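Local coordinates for protein acylphosphatase (Coxiella burnetii, PDB 3TRG) that catalyses the hydrolysis of acyl phosphates to a carboxylate and inorganic phosphate, at residues V44-L47 with D51-L54. Numbering follows the deposited sequence.
Sequences VKNL and DVEL
E53 and L47 meet near the turn of the antiparallel hairpin formed by strands 41-46 and 52-57. The leucine branch crosses E53 at a slant, CG and CD1 each 4.1 Å from E53 CB and methyl CD2 3.5 Å from E53 OE1, while L47 CB lies 3.1 Å from D51 O. The glutamate stands extended from the sheet, CG anti to its backbone N (chi1 -178°), and runs beside K45, which points the same way. Their charged ends do not touch: a water donates a 2.7 Å bond to OE1 of E53 and accepts a weak one from NZ of K45, while OE2 of E53 bonds to H15 of strand 11-19. At the backbone, K45 and E53 form a hydrogen-bonded pair through two nearly straight bonds. Past the strand end, L47 N reaches D51 O at 2.9 Å with a more bent N-H...O angle of 150°, carrying the pairing into the turn. On the face covered by helix 27-37, V44 CG2 packs 3.8 Å from V52 CG1, and V52 CG2 lies 3.5 Å from ND2 of N46. That amide nitrogen donates to V22 O, and N46 touches R28; N46 and R28 are predicted active-site residues. The hairpin thus separates a face where K45 and E53 are linked only loosely through water from one where the V22 bond probably fixes the amide of the asparagine predicted to be catalytic.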
loop_
_atom_site.group_PDB
_atom_site.type_symbol
_atom_site.label_atom_id
_atom_site.label_comp_id
_atom_site.label_asym_id
_atom_site.label_seq_id
_atom_site.Cartn_x
_atom_site.Cartn_y
_atom_site.Cartn_z
ATOM N N VAL A 44 -4.697 4.670 -1.617
ATOM C CA VAL A 44 -5.070 4.065 -0.344
ATOM C C VAL A 44 -6.333 4.710 0.201
ATOM O O VAL A 44 -6.532 5.918 0.075
ATOM C CB VAL A 44 -3.934 4.194 0.699
ATOM C CG1 VAL A 44 -3.598 5.664 0.969
ATOM C CG2 VAL A 44 -4.313 3.481 1.994
ATOM N N LYS A 45 -7.193 3.902 0.802
ATOM C CA LYS A 45 -8.360 4.445 1.473
ATOM C C LYS A 45 -8.646 3.683 2.755
ATOM O O LYS A 45 -8.122 2.587 2.972
ATOM C CB LYS A 45 -9.576 4.429 0.548
ATOM C CG LYS A 45 -10.083 3.040 0.237
ATOM C CD LYS A 45 -11.114 3.041 -0.898
ATOM C CE LYS A 45 -12.502 3.396 -0.407
ATOM N NZ LYS A 45 -13.549 2.895 -1.344
ATOM N N ASN A 46 -9.459 4.290 3.608
ATOM C CA ASN A 46 -9.985 3.628 4.787
ATOM C C ASN A 46 -11.401 3.234 4.455
ATOM O O ASN A 46 -12.237 4.101 4.229
ATOM C CB ASN A 46 -10.027 4.594 5.973
ATOM C CG ASN A 46 -8.763 4.559 6.806
ATOM O OD1 ASN A 46 -7.830 5.314 6.561
ATOM N ND2 ASN A 46 -8.736 3.690 7.809
ATOM N N LEU A 47 -11.681 1.941 4.413
ATOM C CA LEU A 47 -13.051 1.504 4.197
ATOM C C LEU A 47 -13.849 1.794 5.464
ATOM O O LEU A 47 -13.399 1.497 6.573
ATOM C CB LEU A 47 -13.091 0.013 3.841
ATOM C CG LEU A 47 -12.315 -0.374 2.577
ATOM C CD1 LEU A 47 -12.327 -1.882 2.397
ATOM C CD2 LEU A 47 -12.880 0.321 1.343
ATOM N N ASP A 51 -11.637 -2.331 6.724
ATOM C CA ASP A 51 -10.191 -2.433 6.552
ATOM C C ASP A 51 -9.615 -1.232 5.829
ATOM O O ASP A 51 -10.344 -0.463 5.205
ATOM C CB ASP A 51 -9.849 -3.671 5.715
ATOM C CG ASP A 51 -10.216 -4.971 6.398
ATOM O OD1 ASP A 51 -10.320 -4.995 7.637
ATOM O OD2 ASP A 51 -10.386 -5.977 5.680
ATOM N N VAL A 52 -8.296 -1.085 5.895
ATOM C CA VAL A 52 -7.603 -0.187 4.984
ATOM C C VAL A 52 -7.413 -0.938 3.670
ATOM O O VAL A 52 -7.136 -2.138 3.673
ATOM C CB VAL A 52 -6.249 0.270 5.564
ATOM C CG1 VAL A 52 -5.360 0.870 4.485
ATOM C CG2 VAL A 52 -6.474 1.268 6.689
ATOM N N GLU A 53 -7.608 -0.253 2.547
ATOM C CA GLU A 53 -7.442 -0.883 1.246
ATOM C C GLU A 53 -6.475 -0.062 0.408
ATOM O O GLU A 53 -6.540 1.163 0.402
ATOM C CB GLU A 53 -8.784 -1.014 0.517
ATOM C CG GLU A 53 -8.664 -1.707 -0.834
ATOM C CD GLU A 53 -9.923 -1.604 -1.676
ATOM O OE1 GLU A 53 -10.834 -0.833 -1.306
ATOM O OE2 GLU A 53 -9.988 -2.295 -2.716
ATOM N N LEU A 54 -5.568 -0.728 -0.298
ATOM C CA LEU A 54 -4.637 0.003 -1.154
ATOM C C LEU A 54 -4.231 -0.787 -2.388
ATOM O O LEU A 54 -4.329 -2.012 -2.422
ATOM C CB LEU A 54 -3.376 0.421 -0.380
ATOM C CG LEU A 54 -2.528 -0.727 0.176
ATOM C CD1 LEU A 54 -1.065 -0.495 -0.158
ATOM C CD2 LEU A 54 -2.721 -0.846 1.677
HETATM O O HOH W 1 -13.388 -0.439 -2.097
#